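Local coordinates for protein uronate isomerase (Bacillus halodurans C-125, PDB 3HK9) that probably interconverts hexuronates such as D-glucuronate and their keto isomers, as a zinc-dependent member of the amidohydrolase superfamily, at residues T27-P32 with S354-L359. Residues are numbered along the deposited sequence; the frame is centred on the assembly and turned at random.
Sequences THLFSP and SDARVL. With ZN (zinc ion), chain P; REL (D-glucuronic acid), chain M.
The guanidinium of Arg357 lies flat over one face of the His28 ring, planes only 2° apart and centres 4.4 Å from each other, while that same ring binds zinc through NE2. Histidine suits this place because it offers a flat face for stacking and a ring nitrogen for the metal. Asp355 comes alongside the ring, its carboxylate turned only 20° from the ring plane, and OD1 meets the zinc at 2.2 Å. Its CA-CB bond points away from 27-32, yet chi1 of -145°, between the staggered positions, brings OD1 close to the ring edge of His28. D-glucuronic acid adds O6B and O5 to the coordination, and His26 supplies a further ligand.

Arg357 also grips the sugar: NE reaches REL O2 at 2.6 Å, and NH2 donates to REL O3 at 2.9 Å. Arginine fits because its chain, extended from CG to NE, carries several N-H groups to the sugar while presenting a face to the histidine. With an alanine in place of Arg357, sugar O2 and O3 would probably lose these donors and His28 its stacking partner.

Behind the site, the His28 backbone N donates to Ala356 O; the modelled 2.5 Å is doubtfully short. Two waters lie within hydrogen-bonding distance of both His28 O and Arg357 O, though not every such bond need form. Leu29 CD1 packs 3.7 Å from CB of Ala356, whose small methyl fits beside the branched leucine. Thr27 OG1 and Ser354 OG each accept from the backbone N two residues on, forming ST turns; they are also hydrogen-bonded to Val141 O and Asp24 OD2, respectively.

The fold is consistent with the distorted (beta/alpha)8 barrel of amidohydrolases. Its 27-32 segment follows strand 22-24; the loop 354-359 leads into helix 361-386, where Leu29 packs on Leu362; Leu359 rests on helix 124-134.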
ATOM      1  N   THR A  27      28.353 -37.604  42.731  1.00 25.50           N
ATOM      2  CA  THR A  27      27.025 -37.222  43.198  1.00 25.22           C
ATOM      3  C   THR A  27      27.114 -36.938  44.694  1.00 26.91           C
ATOM      4  O   THR A  27      28.139 -37.195  45.332  1.00 25.42           O
ATOM      5  CB  THR A  27      26.013 -38.367  43.037  1.00 25.67           C
ATOM      6  OG1 THR A  27      26.254 -39.352  44.053  1.00 26.92           O
ATOM      7  CG2 THR A  27      26.154 -39.030  41.664  1.00 25.11           C
ATOM      8  N   HIS A  28      26.026 -36.410  45.245  1.00 27.39           N
ATOM      9  CA  HIS A  28      25.946 -36.134  46.669  1.00 27.25           C
ATOM     10  C   HIS A  28      24.807 -36.981  47.218  1.00 27.48           C
ATOM     11  O   HIS A  28      24.056 -36.560  48.099  1.00 27.59           O
ATOM     12  CB  HIS A  28      25.701 -34.648  46.904  1.00 25.85           C
ATOM     13  CG  HIS A  28      26.867 -33.797  46.521  1.00 26.37           C
ATOM     14  ND1 HIS A  28      27.983 -33.665  47.319  1.00 25.67           N
ATOM     15  CD2 HIS A  28      27.129 -33.101  45.389  1.00 26.19           C
ATOM     16  CE1 HIS A  28      28.882 -32.927  46.694  1.00 28.11           C
ATOM     17  NE2 HIS A  28      28.389 -32.572  45.521  1.00 26.55           N
ATOM     18  N   LEU A  29      24.686 -38.182  46.659  1.00 26.37           N
ATOM     19  CA  LEU A  29      23.668 -39.131  47.079  1.00 26.34           C
ATOM     20  C   LEU A  29      24.349 -40.174  47.962  1.00 25.75           C
ATOM     21  O   LEU A  29      25.572 -40.323  47.932  1.00 26.04           O
ATOM     22  CB  LEU A  29      23.036 -39.807  45.855  1.00 24.14           C
ATOM     23  CG  LEU A  29      22.448 -38.863  44.802  1.00 23.78           C
ATOM     24  CD1 LEU A  29      21.927 -39.665  43.614  1.00 21.69           C
ATOM     25  CD2 LEU A  29      21.334 -38.029  45.425  1.00 23.91           C
ATOM     26  N   PHE A  30      23.560 -40.895  48.744  1.00 25.25           N
ATOM     27  CA  PHE A  30      24.100 -41.915  49.638  1.00 25.18           C
ATOM     28  C   PHE A  30      23.254 -43.175  49.525  1.00 25.76           C
ATOM     29  O   PHE A  30      22.047 -43.090  49.296  1.00 25.17           O
ATOM     30  CB  PHE A  30      24.054 -41.416  51.085  1.00 24.00           C
ATOM     31  CG  PHE A  30      24.830 -40.150  51.320  1.00 23.09           C
ATOM     32  CD1 PHE A  30      26.182 -40.198  51.642  1.00 24.22           C
ATOM     33  CD2 PHE A  30      24.211 -38.909  51.200  1.00 25.38           C
ATOM     34  CE1 PHE A  30      26.914 -39.026  51.845  1.00 23.31           C
ATOM     35  CE2 PHE A  30      24.934 -37.722  51.397  1.00 25.78           C
ATOM     36  CZ  PHE A  30      26.287 -37.784  51.721  1.00 25.60           C
ATOM     37  N   SER A  31      23.884 -44.339  49.670  1.00 28.66           N
ATOM     38  CA  SER A  31      23.148 -45.597  49.621  1.00 30.16           C
ATOM     39  C   SER A  31      22.019 -45.397  50.630  1.00 31.18           C
ATOM     40  O   SER A  31      22.243 -44.857  51.715  1.00 29.10           O
ATOM     41  CB  SER A  31      24.040 -46.757  50.056  1.00 31.47           C
ATOM     42  OG  SER A  31      23.385 -47.997  49.858  1.00 32.62           O
ATOM     43  N   PRO A  32      20.792 -45.820  50.286  1.00 31.87           N
ATOM     44  CA  PRO A  32      19.641 -45.661  51.181  1.00 34.09           C
ATOM     45  C   PRO A  32      19.817 -46.132  52.628  1.00 34.15           C
ATOM     46  O   PRO A  32      19.255 -45.534  53.544  1.00 34.12           O
ATOM     47  CB  PRO A  32      18.526 -46.407  50.442  1.00 32.65           C
ATOM     48  CG  PRO A  32      19.277 -47.442  49.657  1.00 32.48           C
ATOM     49  CD  PRO A  32      20.442 -46.659  49.128  1.00 31.76           C
ATOM     50  N   SER A 354      26.151 -36.289  37.349  1.00 25.00           N
ATOM     51  CA  SER A 354      24.947 -35.565  37.755  1.00 23.52           C
ATOM     52  C   SER A 354      25.161 -34.573  38.882  1.00 24.09           C
ATOM     53  O   SER A 354      24.560 -33.505  38.882  1.00 25.21           O
ATOM     54  CB  SER A 354      23.855 -36.540  38.184  1.00 23.65           C
ATOM     55  OG  SER A 354      24.178 -37.140  39.429  1.00 22.52           O
ATOM     56  N   ASP A 355      26.001 -34.937  39.846  1.00 25.38           N
ATOM     57  CA  ASP A 355      26.256 -34.079  41.001  1.00 26.21           C
ATOM     58  C   ASP A 355      24.942 -34.024  41.789  1.00 25.74           C
ATOM     59  O   ASP A 355      24.667 -33.054  42.492  1.00 26.43           O
ATOM     60  CB  ASP A 355      26.630 -32.665  40.540  1.00 27.88           C
ATOM     61  CG  ASP A 355      27.656 -32.000  41.440  1.00 29.44           C
ATOM     62  OD1 ASP A 355      27.702 -32.316  42.647  1.00 28.23           O
ATOM     63  OD2 ASP A 355      28.417 -31.150  40.934  1.00 29.43           O
ATOM     64  N   ALA A 356      24.124 -35.062  41.658  1.00 24.85           N
ATOM     65  CA  ALA A 356      22.833 -35.078  42.336  1.00 25.52           C
ATOM     66  C   ALA A 356      22.932 -34.913  43.849  1.00 25.35           C
ATOM     67  O   ALA A 356      23.763 -35.541  44.507  1.00 23.41           O
ATOM     68  CB  ALA A 356      22.075 -36.364  41.999  1.00 24.05           C
ATOM     69  N   ARG A 357      22.084 -34.039  44.382  1.00 25.76           N
ATOM     70  CA  ARG A 357      22.013 -33.786  45.817  1.00 28.55           C
ATOM     71  C   ARG A 357      20.684 -34.371  46.284  1.00 28.37           C
ATOM     72  O   ARG A 357      20.504 -34.692  47.455  1.00 27.21           O
ATOM     73  CB  ARG A 357      22.058 -32.284  46.110  1.00 27.87           C
ATOM     74  CG  ARG A 357      23.466 -31.698  46.165  1.00 28.21           C
ATOM     75  CD  ARG A 357      23.432 -30.217  46.478  1.00 28.62           C
ATOM     76  NE  ARG A 357      24.752 -29.683  46.811  1.00 31.24           N
ATOM     77  CZ  ARG A 357      25.388 -29.919  47.955  1.00 33.49           C
ATOM     78  NH1 ARG A 357      24.827 -30.680  48.885  1.00 33.07           N
ATOM     79  NH2 ARG A 357      26.586 -29.393  48.173  1.00 34.97           N
ATOM     80  N   VAL A 358      19.759 -34.502  45.340  1.00 28.57           N
ATOM     81  CA  VAL A 358      18.443 -35.066  45.605  1.00 28.86           C
ATOM     82  C   VAL A 358      18.243 -36.210  44.613  1.00 29.56           C
ATOM     83  O   VAL A 358      18.385 -36.024  43.405  1.00 28.59           O
ATOM     84  CB  VAL A 358      17.327 -34.015  45.412  1.00 29.47           C
ATOM     85  CG1 VAL A 358      15.968 -34.623  45.760  1.00 29.17           C
ATOM     86  CG2 VAL A 358      17.605 -32.795  46.285  1.00 27.09           C
ATOM     87  N   LEU A 359      17.921 -37.386  45.148  1.00 28.85           N
ATOM     88  CA  LEU A 359      17.710 -38.608  44.377  1.00 27.99           C
ATOM     89  C   LEU A 359      17.048 -38.481  43.001  1.00 26.60           C
ATOM     90  O   LEU A 359      17.630 -38.881  41.998  1.00 26.96           O
ATOM     91  CB  LEU A 359      16.918 -39.611  45.224  1.00 26.71           C
ATOM     92  CG  LEU A 359      16.650 -40.980  44.592  1.00 27.65           C
ATOM     93  CD1 LEU A 359      17.963 -41.660  44.206  1.00 24.79           C
ATOM     94  CD2 LEU A 359      15.879 -41.831  45.592  1.00 26.46           C
TER
HETATM   95 ZN    ZN P 431      29.539 -31.945  43.814  1.00 27.54          ZN
HETATM   96  O6A REL M 428      32.400 -29.497  45.644  1.00 29.98           O
HETATM   97  C6  REL M 428      31.414 -30.136  45.174  1.00 31.51           C
HETATM   98  O6B REL M 428      31.291 -31.373  45.174  1.00 29.83           O
HETATM   99  C5  REL M 428      30.301 -29.290  44.549  1.00 31.64           C
HETATM  100  O5  REL M 428      29.731 -30.036  43.466  1.00 29.39           O
HETATM  101  C4  REL M 428      29.171 -28.927  45.557  1.00 32.61           C
HETATM  102  O4  REL M 428      29.789 -28.154  46.608  1.00 31.83           O
HETATM  103  C3  REL M 428      27.997 -28.101  44.956  1.00 32.16           C
HETATM  104  O3  REL M 428      27.131 -27.577  45.985  1.00 29.25           O
HETATM  105  C2  REL M 428      27.173 -28.953  43.963  1.00 31.69           C
HETATM  106  O2  REL M 428      25.950 -29.403  44.529  1.00 32.86           O
HETATM  107  C1  REL M 428      26.897 -28.166  42.674  1.00 32.44           C
HETATM  108  O1  REL M 428      26.770 -28.738  41.588  1.00 28.98           O
HETATM  109  O   HOH W   1      21.252 -37.093  49.078  1.00 29.05           O
HETATM  110  O   HOH W   2      22.558 -34.165  49.358  1.00 45.13           O